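Local atomic coordinates of N-acetyl-beta-D glucosaminidase (Rhizomucor miehei CAU432, PDB entry 4ZM6), a protein that probably hydrolyses beta-N-acetylglucosaminides with a family 3 glycosidase domain and acetylates glucosamine with a GCN5-related acetyltransferase region that binds acetyl-CoA. Residues K608-L613 with A644-L649; T600-V605 with L636-E641; G168-K173 with G220-P225; D683-D688 with S852-H857. One frame throughout, in Å; residues are numbered along the deposited sequence. Where two conformers were deposited one is given.

Contact 1: residues K608-L613 with A644-L649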
# COMPACT_ATOMS: atom_id res chain seq x y z
N LYS A 608 -22.21 5.84 -11.84
CA LYS A 608 -20.98 6.62 -11.67
C LYS A 608 -20.62 6.58 -10.19
O LYS A 608 -21.49 6.77 -9.34
CB LYS A 608 -21.20 8.08 -12.08
CG LYS A 608 -21.03 8.40 -13.56
CD LYS A 608 -20.70 9.88 -13.74
CE LYS A 608 -20.55 10.28 -15.20
NZ LYS A 608 -21.87 10.54 -15.85
N LYS A 609 -19.36 6.34 -9.86
CA LYS A 609 -18.88 6.51 -8.49
C LYS A 609 -18.95 7.99 -8.13
O LYS A 609 -18.51 8.83 -8.91
CB LYS A 609 -17.44 6.04 -8.33
CG LYS A 609 -17.24 4.54 -8.21
CD LYS A 609 -15.77 4.24 -7.95
CE LYS A 609 -15.50 2.79 -7.61
NZ LYS A 609 -15.57 1.91 -8.80
N HIS A 610 -19.51 8.31 -6.97
CA HIS A 610 -19.58 9.69 -6.49
C HIS A 610 -18.89 9.79 -5.14
O HIS A 610 -19.25 9.07 -4.21
CB HIS A 610 -21.04 10.15 -6.34
CG HIS A 610 -21.68 10.57 -7.62
ND1 HIS A 610 -22.25 11.81 -7.79
CD2 HIS A 610 -21.83 9.92 -8.80
CE1 HIS A 610 -22.73 11.91 -9.02
NE2 HIS A 610 -22.49 10.77 -9.65
N GLY A 611 -17.91 10.68 -5.05
CA GLY A 611 -17.20 10.90 -3.80
C GLY A 611 -17.88 12.01 -3.04
O GLY A 611 -18.15 13.07 -3.59
N GLN A 612 -18.17 11.77 -1.76
CA GLN A 612 -18.81 12.78 -0.94
C GLN A 612 -17.87 13.15 0.19
O GLN A 612 -17.42 12.29 0.94
CB GLN A 612 -20.12 12.25 -0.38
CG GLN A 612 -21.10 11.79 -1.45
CD GLN A 612 -22.52 11.63 -0.92
OE1 GLN A 612 -22.74 11.38 0.27
NE2 GLN A 612 -23.50 11.78 -1.80
N LEU A 613 -17.54 14.45 0.27
CA LEU A 613 -16.72 14.97 1.35
C LEU A 613 -17.68 15.36 2.47
O LEU A 613 -18.25 16.45 2.47
CB LEU A 613 -15.89 16.17 0.87
CG LEU A 613 -14.64 16.52 1.69
CD1 LEU A 613 -13.80 17.57 0.98
CD2 LEU A 613 -15.00 17.03 3.06
N ALA A 644 -13.74 8.16 -8.36
CA ALA A 644 -14.88 8.99 -7.98
C ALA A 644 -14.67 10.38 -8.57
O ALA A 644 -14.17 11.28 -7.89
CB ALA A 644 -15.02 9.05 -6.47
N ASP A 645 -15.03 10.54 -9.84
CA ASP A 645 -14.76 11.77 -10.57
C ASP A 645 -15.82 12.87 -10.39
O ASP A 645 -15.57 14.03 -10.69
CB ASP A 645 -14.57 11.48 -12.07
CG ASP A 645 -13.41 10.54 -12.34
OD1 ASP A 645 -12.47 10.48 -11.52
OD2 ASP A 645 -13.43 9.85 -13.38
N CYS A 646 -17.01 12.50 -9.91
CA CYS A 646 -18.01 13.50 -9.51
C CYS A 646 -17.96 13.56 -8.00
O CYS A 646 -18.25 12.58 -7.33
CB CYS A 646 -19.41 13.11 -9.99
SG CYS A 646 -19.56 12.91 -11.78
N ILE A 647 -17.57 14.71 -7.46
CA ILE A 647 -17.36 14.86 -6.03
C ILE A 647 -18.29 15.93 -5.49
O ILE A 647 -18.58 16.90 -6.19
CB ILE A 647 -15.88 15.21 -5.70
CG1 ILE A 647 -14.92 14.55 -6.70
CG2 ILE A 647 -15.52 14.72 -4.30
CD1 ILE A 647 -13.47 14.94 -6.49
N LYS A 648 -18.75 15.76 -4.25
CA LYS A 648 -19.76 16.62 -3.63
C LYS A 648 -19.27 17.17 -2.29
O LYS A 648 -18.61 16.47 -1.55
CB LYS A 648 -21.04 15.81 -3.40
CG LYS A 648 -22.19 16.56 -2.75
CD LYS A 648 -23.29 15.61 -2.28
CE LYS A 648 -24.67 16.25 -2.36
NZ LYS A 648 -24.76 17.51 -1.58
N LEU A 649 -19.62 18.42 -1.99
CA LEU A 649 -19.41 18.97 -0.65
C LEU A 649 -20.60 18.60 0.21
O LEU A 649 -21.75 18.90 -0.13
CB LEU A 649 -19.25 20.49 -0.67
CG LEU A 649 -17.90 21.10 -1.05
CD1 LEU A 649 -17.96 22.61 -0.86
CD2 LEU A 649 -16.76 20.51 -0.24
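His610 and Cys646 meet on one face of a parallel strand pair, with Cys646 CB sitting over the imidazole. It lies 3.8 Å from the centroid of the His610 ring and 14° off the ring normal, a CH-pi contact, while the sulfur reaches the ring obliquely. Cys646 SG also touches Lys608, whose CD comes to 3.8 Å. Further along the same face, Gln612 and Lys648 run side by side and point the same way, Gln612 NE2 being 3.9 Å from Lys648 CD. Lys648 CG is anti to the backbone N (chi1 180°), and the outer chain then bends away at chi3 and chi4. The amide of Gln612 has its polar partners elsewhere: OE1 bonds Gln601 and NE2 bonds Thr652. On the reverse face Leu613 and Leu649 are looser neighbours, with CD1 of Leu613 4.3 Å from CD2 of Leu649. Gly611 presents bare backbone there, and Ala644 CB approaches its N to 3.6 Å.

Between the two faces three backbone bonds join the strands. Gly611 N donates to Cys646 O at 3.0 Å, Lys648 N to Gly611 O at 2.8 Å, and Leu613 N to Lys648 O at 2.9 Å. Gly611 thus bonds the residues flanking Ile647, the parallel pattern, and the strand axes are inclined by 24°. Leu613 belongs to the acetyl-CoA pocket. The pair joins the two parallel strands of the beta-alpha-beta unit 608-618, 627-642, 646-649 in the acetyltransferase sheet: helix 627-642 lays Phe639 on Ala644 and Ile647, strand 594-605 borders 608-613, and the C-terminal strand hydrogen-bonds along 646-649.

Contact 2: residues T600-V605 with L636-E641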
# COMPACT_ATOMS: atom_id res chain seq x y z
N THR A 600 -15.60 11.08 4.77
CA THR A 600 -15.56 10.74 3.35
C THR A 600 -16.30 9.43 3.07
O THR A 600 -16.15 8.45 3.79
CB THR A 600 -14.08 10.63 2.89
OG1 THR A 600 -13.67 11.87 2.33
CG2 THR A 600 -13.87 9.53 1.85
N GLN A 601 -17.10 9.43 2.00
CA GLN A 601 -17.78 8.22 1.54
C GLN A 601 -17.91 8.23 0.03
O GLN A 601 -17.79 9.28 -0.61
CB GLN A 601 -19.15 8.07 2.23
CG GLN A 601 -20.31 8.91 1.71
CD GLN A 601 -21.67 8.39 2.17
OE1 GLN A 601 -21.76 7.41 2.91
NE2 GLN A 601 -22.74 9.05 1.73
N ILE A 602 -18.13 7.05 -0.55
CA ILE A 602 -18.32 6.91 -1.99
C ILE A 602 -19.63 6.18 -2.25
O ILE A 602 -19.87 5.10 -1.70
CB ILE A 602 -17.15 6.16 -2.66
CG1 ILE A 602 -15.89 7.03 -2.66
CG2 ILE A 602 -17.49 5.77 -4.10
CD1 ILE A 602 -14.63 6.30 -3.04
N VAL A 603 -20.46 6.77 -3.10
CA VAL A 603 -21.78 6.25 -3.42
C VAL A 603 -21.92 6.14 -4.93
O VAL A 603 -21.36 6.95 -5.67
CB VAL A 603 -22.88 7.18 -2.85
CG1 VAL A 603 -24.24 6.89 -3.47
CG2 VAL A 603 -22.95 7.03 -1.34
N VAL A 604 -22.67 5.14 -5.39
CA VAL A 604 -22.94 4.96 -6.81
C VAL A 604 -24.29 5.58 -7.20
O VAL A 604 -25.31 5.27 -6.59
CB VAL A 604 -22.91 3.47 -7.18
CG1 VAL A 604 -23.19 3.30 -8.66
CG2 VAL A 604 -21.57 2.86 -6.82
N VAL A 605 -24.27 6.45 -8.21
CA VAL A 605 -25.48 7.09 -8.75
C VAL A 605 -25.42 7.04 -10.28
O VAL A 605 -24.46 7.54 -10.87
CB VAL A 605 -25.59 8.57 -8.30
CG1 VAL A 605 -26.83 9.22 -8.90
CG2 VAL A 605 -25.61 8.67 -6.78
N LEU A 636 -9.25 14.10 -1.77
CA LEU A 636 -9.36 14.09 -3.24
C LEU A 636 -8.42 13.09 -3.88
O LEU A 636 -8.74 12.53 -4.93
CB LEU A 636 -9.12 15.47 -3.83
CG LEU A 636 -9.91 16.66 -3.27
CD1 LEU A 636 -10.08 17.71 -4.36
CD2 LEU A 636 -11.27 16.27 -2.70
N GLU A 637 -7.27 12.86 -3.25
CA GLU A 637 -6.33 11.85 -3.74
C GLU A 637 -6.95 10.47 -3.67
O GLU A 637 -6.80 9.67 -4.60
CB GLU A 637 -5.01 11.89 -2.95
CG GLU A 637 -4.10 13.04 -3.34
CD GLU A 637 -3.19 13.49 -2.21
OE1 GLU A 637 -2.81 12.65 -1.35
OE2 GLU A 637 -2.84 14.69 -2.18
N HIS A 638 -7.67 10.19 -2.59
CA HIS A 638 -8.38 8.92 -2.45
C HIS A 638 -9.46 8.78 -3.52
O HIS A 638 -9.49 7.78 -4.24
CB HIS A 638 -9.00 8.76 -1.06
CG HIS A 638 -9.92 7.59 -0.96
ND1 HIS A 638 -11.25 7.72 -0.61
CD2 HIS A 638 -9.73 6.28 -1.22
CE1 HIS A 638 -11.82 6.53 -0.64
NE2 HIS A 638 -10.92 5.64 -1.01
N PHE A 639 -10.34 9.77 -3.62
CA PHE A 639 -11.38 9.78 -4.64
C PHE A 639 -10.77 9.56 -6.02
O PHE A 639 -11.27 8.76 -6.81
CB PHE A 639 -12.13 11.11 -4.67
CG PHE A 639 -12.97 11.38 -3.45
CD1 PHE A 639 -13.70 10.37 -2.84
CD2 PHE A 639 -13.06 12.67 -2.95
CE1 PHE A 639 -14.48 10.65 -1.72
CE2 PHE A 639 -13.84 12.95 -1.84
CZ PHE A 639 -14.55 11.93 -1.22
N ARG A 640 -9.70 10.30 -6.29
CA ARG A 640 -9.02 10.26 -7.58
C ARG A 640 -8.59 8.84 -7.95
O ARG A 640 -8.84 8.39 -9.06
CB ARG A 640 -7.82 11.21 -7.55
CG ARG A 640 -7.08 11.35 -8.86
CD ARG A 640 -5.98 12.40 -8.76
NE ARG A 640 -6.50 13.72 -8.39
CZ ARG A 640 -6.17 14.42 -7.29
NH1 ARG A 640 -5.30 13.94 -6.40
NH2 ARG A 640 -6.71 15.61 -7.09
N GLU A 641 -7.96 8.15 -7.01
CA GLU A 641 -7.51 6.76 -7.22
C GLU A 641 -8.68 5.81 -7.41
O GLU A 641 -8.59 4.86 -8.18
CB GLU A 641 -6.67 6.28 -6.03
CG GLU A 641 -5.31 6.96 -5.90
CD GLU A 641 -4.67 6.71 -4.55
OE1 GLU A 641 -5.09 7.35 -3.55
OE2 GLU A 641 -3.74 5.87 -4.47
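Phe639 and Thr600 reach toward each other tip to tip, and the close packing is concentrated here. The far end of the ring does the touching: Phe639 CZ is 3.7 Å from Thr600 OG1, and Phe639 CE1 is 3.8 Å from Thr600 CG2. Ile602 slides past the same ring in the opposite direction, bringing its CG1 to the ring edge, near its plane, 4.0 Å from Phe639 CE1. The end of Ile602 then meets a second ring, CD1 lying 3.7 Å from His638 CE1. His638 CG is anti to the backbone N (chi1 170°), which places CG on the strand side. These are van der Waals contacts between a helix and the face of a sheet, in the way a GNAT fold packs the helix after its central strands. The first turn of helix 627-642 holds the acetyl-CoA-binding residues Gly628 and Thr629, and the contact lies further along it. The axes run 10.1 Å apart with an angle of 23°. Beyond Ile602 the strand leaves the helix: Val603, Val604 and Val605 make no contact with 636-641, and Val604 is solvent-exposed. Leu636, Glu637 and Arg640 instead address the glycosidase region, where Arg640 forms a salt bridge with Glu167 and Glu637 hydrogen-bonds Ser108.

Contact 3: residues G168-K173 with G220-P225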
# COMPACT_ATOMS: atom_id res chain seq x y z
N GLY A 168 -6.06 16.85 -14.08
CA GLY A 168 -6.21 18.27 -14.42
C GLY A 168 -6.18 18.55 -15.91
O GLY A 168 -7.07 19.23 -16.43
N TYR A 169 -5.17 18.03 -16.60
CA TYR A 169 -5.01 18.26 -18.03
C TYR A 169 -6.17 17.67 -18.81
O TYR A 169 -6.77 18.35 -19.63
CB TYR A 169 -3.70 17.66 -18.56
CG TYR A 169 -2.44 18.39 -18.13
CD1 TYR A 169 -2.30 19.76 -18.34
CD2 TYR A 169 -1.38 17.71 -17.55
CE1 TYR A 169 -1.15 20.43 -17.97
CE2 TYR A 169 -0.23 18.37 -17.16
CZ TYR A 169 -0.11 19.73 -17.38
OH TYR A 169 1.05 20.38 -16.99
N GLN A 170 -6.47 16.40 -18.55
CA GLN A 170 -7.51 15.67 -19.29
C GLN A 170 -8.91 16.14 -18.94
O GLN A 170 -9.84 16.01 -19.73
CB GLN A 170 -7.37 14.18 -19.03
CG GLN A 170 -6.05 13.62 -19.53
CD GLN A 170 -5.94 12.12 -19.36
OE1 GLN A 170 -6.64 11.51 -18.55
NE2 GLN A 170 -5.05 11.52 -20.12
N ARG A 171 -9.05 16.70 -17.75
CA ARG A 171 -10.30 17.30 -17.32
C ARG A 171 -10.63 18.50 -18.22
O ARG A 171 -11.80 18.77 -18.50
CB ARG A 171 -10.19 17.74 -15.86
CG ARG A 171 -11.49 17.75 -15.10
CD ARG A 171 -11.35 16.98 -13.81
NE ARG A 171 -12.64 16.84 -13.15
CZ ARG A 171 -12.94 15.92 -12.24
NH1 ARG A 171 -12.04 15.03 -11.85
NH2 ARG A 171 -14.16 15.90 -11.71
N GLY A 172 -9.59 19.20 -18.67
CA GLY A 172 -9.74 20.29 -19.63
C GLY A 172 -9.72 19.86 -21.10
O GLY A 172 -9.39 20.66 -21.97
N LYS A 173 -10.08 18.61 -21.36
CA LYS A 173 -10.18 18.08 -22.73
C LYS A 173 -8.85 18.14 -23.50
O LYS A 173 -8.83 18.47 -24.68
CB LYS A 173 -11.29 18.80 -23.50
N GLY A 220 -8.48 5.19 -11.36
CA GLY A 220 -9.87 4.75 -11.54
C GLY A 220 -10.64 5.32 -12.72
O GLY A 220 -11.52 4.64 -13.25
N GLY A 221 -10.35 6.55 -13.12
CA GLY A 221 -11.09 7.20 -14.20
C GLY A 221 -10.30 8.23 -14.98
O GLY A 221 -9.36 7.90 -15.70
N ILE A 222 -10.68 9.50 -14.81
CA ILE A 222 -10.06 10.62 -15.54
C ILE A 222 -8.57 10.77 -15.21
O ILE A 222 -7.81 11.33 -16.01
CB ILE A 222 -10.82 11.95 -15.27
CG1 ILE A 222 -10.45 13.04 -16.28
CG2 ILE A 222 -10.57 12.44 -13.85
CD1 ILE A 222 -10.74 12.68 -17.72
N ALA A 223 -8.15 10.28 -14.05
CA ALA A 223 -6.75 10.38 -13.62
C ALA A 223 -5.82 9.36 -14.29
O ALA A 223 -4.60 9.46 -14.14
CB ALA A 223 -6.65 10.25 -12.11
N CYS A 224 -6.38 8.38 -14.99
CA CYS A 224 -5.57 7.43 -15.75
C CYS A 224 -5.17 8.08 -17.07
O CYS A 224 -6.03 8.65 -17.75
CB CYS A 224 -6.34 6.14 -16.03
SG CYS A 224 -5.41 4.93 -17.00
N PRO A 225 -3.87 8.03 -17.42
CA PRO A 225 -3.42 8.75 -18.61
C PRO A 225 -3.84 8.07 -19.90
O PRO A 225 -4.08 6.86 -19.92
CB PRO A 225 -1.90 8.75 -18.46
CG PRO A 225 -1.60 7.52 -17.69
CD PRO A 225 -2.77 7.28 -16.78
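Ile222 meets Gln170 and Arg171 at the C-terminal end of helix 155-171, and it does so from a type I turn running from Gly221 to Cys224. The turn is closed by Cys224 N donating to Gly221 O at 3.1 Å. Ile222 CG1 is anti to the backbone N (chi1 -165°), and CD1 beyond it lies 3.9 Å from Gln170 CB. The other branch of Ile222, CG2, meets Arg171 NH1 at 3.6 Å, the two side chains crossing at about a right angle. The backbone N of Ile222 turns outward to Asp645 OD2. Ala223 points away from the helix and packs on Arg640. At Cys224 the carbonyl, rather than the thiol, faces the helix, and it and the carbonyl of Ile222 both border the amide end of Gln170, as does Pro225. Both segments belong to the glycosidase TIM-barrel region, away from the acetyl-CoA site. What is well defined inside the contact is van der Waals packing of Ile222 on the Gln170 stem and the Arg171 guanidinium, which also pairs with Glu167. The polar bonds from Arg171 to Asp645 O and the Phe858 carboxylate, and from Ile222 N, cross to the acetyltransferase part and tie this corner of the barrel to it.

Contact 4: residues D683-D688 with S852-H857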
# COMPACT_ATOMS: atom_id res chain seq x y z
N ASP A 683 -25.09 29.21 -6.89
CA ASP A 683 -25.47 30.61 -6.67
C ASP A 683 -26.53 30.76 -5.58
O ASP A 683 -26.46 31.67 -4.75
CB ASP A 683 -26.03 31.22 -7.96
CG ASP A 683 -25.03 31.21 -9.11
OD1 ASP A 683 -23.81 31.23 -8.84
OD2 ASP A 683 -25.47 31.18 -10.28
N ASN A 684 -27.49 29.85 -5.59
CA ASN A 684 -28.62 29.86 -4.66
C ASN A 684 -28.36 28.99 -3.45
O ASN A 684 -27.45 28.15 -3.46
CB ASN A 684 -29.90 29.40 -5.36
CG ASN A 684 -29.78 28.00 -5.93
OD1 ASN A 684 -30.14 27.02 -5.27
ND2 ASN A 684 -29.28 27.88 -7.16
N LEU A 685 -29.16 29.18 -2.40
CA LEU A 685 -29.03 28.40 -1.17
C LEU A 685 -30.00 27.22 -1.16
O LEU A 685 -30.84 27.07 -2.04
CB LEU A 685 -29.28 29.28 0.06
CG LEU A 685 -28.22 30.35 0.37
CD1 LEU A 685 -28.59 31.09 1.65
CD2 LEU A 685 -26.82 29.76 0.48
N VAL A 686 -29.84 26.38 -0.14
CA VAL A 686 -30.67 25.21 0.09
C VAL A 686 -30.94 25.19 1.59
O VAL A 686 -30.08 25.59 2.37
CB VAL A 686 -29.94 23.93 -0.40
CG1 VAL A 686 -30.15 22.75 0.53
CG2 VAL A 686 -30.38 23.59 -1.81
N HIS A 687 -32.13 24.74 1.99
CA HIS A 687 -32.61 24.95 3.36
C HIS A 687 -33.06 23.69 4.10
O HIS A 687 -33.58 22.74 3.50
CB HIS A 687 -33.79 25.92 3.34
CG HIS A 687 -33.55 27.13 2.49
ND1 HIS A 687 -32.90 28.25 2.96
CD2 HIS A 687 -33.87 27.39 1.20
CE1 HIS A 687 -32.83 29.15 2.00
NE2 HIS A 687 -33.41 28.66 0.92
N ASP A 688 -32.84 23.70 5.42
CA ASP A 688 -33.52 22.81 6.35
C ASP A 688 -34.64 23.61 7.01
O ASP A 688 -34.44 24.76 7.40
CB ASP A 688 -32.56 22.30 7.44
CG ASP A 688 -31.64 21.20 6.96
OD1 ASP A 688 -31.74 20.75 5.81
OD2 ASP A 688 -30.77 20.77 7.75
N SER A 852 -29.61 27.29 6.60
CA SER A 852 -29.38 27.30 5.15
C SER A 852 -27.97 26.81 4.80
O SER A 852 -27.03 26.98 5.57
CB SER A 852 -29.61 28.70 4.57
OG SER A 852 -30.90 29.18 4.92
N TYR A 853 -27.84 26.21 3.62
CA TYR A 853 -26.56 25.70 3.13
C TYR A 853 -26.36 26.07 1.66
O TYR A 853 -27.32 26.22 0.92
CB TYR A 853 -26.48 24.17 3.26
CG TYR A 853 -27.01 23.62 4.56
CD1 TYR A 853 -28.35 23.31 4.70
CD2 TYR A 853 -26.18 23.41 5.65
CE1 TYR A 853 -28.85 22.80 5.88
CE2 TYR A 853 -26.67 22.90 6.84
CZ TYR A 853 -28.01 22.60 6.95
OH TYR A 853 -28.53 22.10 8.12
N ARG A 854 -25.10 26.20 1.25
CA ARG A 854 -24.77 26.37 -0.16
C ARG A 854 -24.08 25.11 -0.65
O ARG A 854 -23.03 24.73 -0.13
CB ARG A 854 -23.85 27.56 -0.36
CG ARG A 854 -23.46 27.81 -1.82
CD ARG A 854 -22.47 28.95 -1.94
NE ARG A 854 -22.95 30.16 -1.27
CZ ARG A 854 -23.88 30.98 -1.76
NH1 ARG A 854 -24.44 30.74 -2.95
NH2 ARG A 854 -24.25 32.04 -1.05
N LEU A 855 -24.68 24.45 -1.64
CA LEU A 855 -24.11 23.23 -2.18
C LEU A 855 -22.83 23.54 -2.95
O LEU A 855 -22.62 24.67 -3.39
CB LEU A 855 -25.10 22.52 -3.10
CG LEU A 855 -26.46 22.15 -2.49
CD1 LEU A 855 -27.20 21.20 -3.42
CD2 LEU A 855 -26.31 21.55 -1.10
N GLY A 856 -21.99 22.52 -3.08
CA GLY A 856 -20.76 22.60 -3.87
C GLY A 856 -20.53 21.26 -4.51
O GLY A 856 -20.88 20.23 -3.94
N HIS A 857 -19.94 21.26 -5.71
CA HIS A 857 -19.65 20.02 -6.42
C HIS A 857 -18.39 20.21 -7.25
O HIS A 857 -17.82 21.30 -7.29
CB HIS A 857 -20.83 19.64 -7.33
CG HIS A 857 -20.95 20.49 -8.55
ND1 HIS A 857 -21.63 21.69 -8.55
CD2 HIS A 857 -20.48 20.33 -9.81
CE1 HIS A 857 -21.58 22.22 -9.76
NE2 HIS A 857 -20.88 21.42 -10.54
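Val686 and Tyr853 form an antiparallel hydrogen-bonded pair that supplies the backbone part of the contact. Val686 N donates to Tyr853 O at 2.7 Å, and Tyr853 N returns a bond to Val686 O at 2.6 Å. Among the polar side chains, Tyr853 OH donates to Asp688 OD2 at 2.6 Å, arriving from above the carboxylate plane, 58° out of it; ring and carboxylate planes are 65° apart. The same buried carboxylate accepts from Tyr832 OH and, through OD1, from Trp835 N, which together would fix its rotation. On the opposite face His687 and Ser852 are a non-hydrogen-bonded pair, joined instead by their side chains: Ser852 OG lies at the ring edge, 3.0 Å from His687 ND1. The strands lie in two successive N-acetyltransferase regions, which the antiparallel pairing of C-terminal strand 847-857 with 686-692 joins in one mixed sheet. Arg854 NH1 bonds Asp682 O and, weakly, Asp683 O at 2.9 Å. Packing contacts surround these bonds. Leu685 CD2 rests over one guanidinium face of Arg854, offset toward the rim and 3.7 Å above the plane. An apolar pair lies on the Val686 side, its CG2 4.2 Å from Leu855 CG, and Trp835 touches both residues.

How the contacts relate
From the N terminus, contact 3 closes first, joining the end of helix 155-171 to the turn some fifty residues later within the glycosidase region. Contact 2 opens next and contact 1 opens before it closes, so the two cross, each enclosing 30 residues: strand 594-605, strand 608-618, helix 627-642 and strand 646-649 make one continuous unit of the acetyltransferase region, with the two centres 5 Å apart. Contact 4 comes last and spans the longest interval, bringing the C-terminal strand back to 683-688. Contacts 1 and 2 both touch contact 3, setting this unit against the barrel corner, while contact 1 meets contact 4 where the C-terminal strand runs beside 646-649.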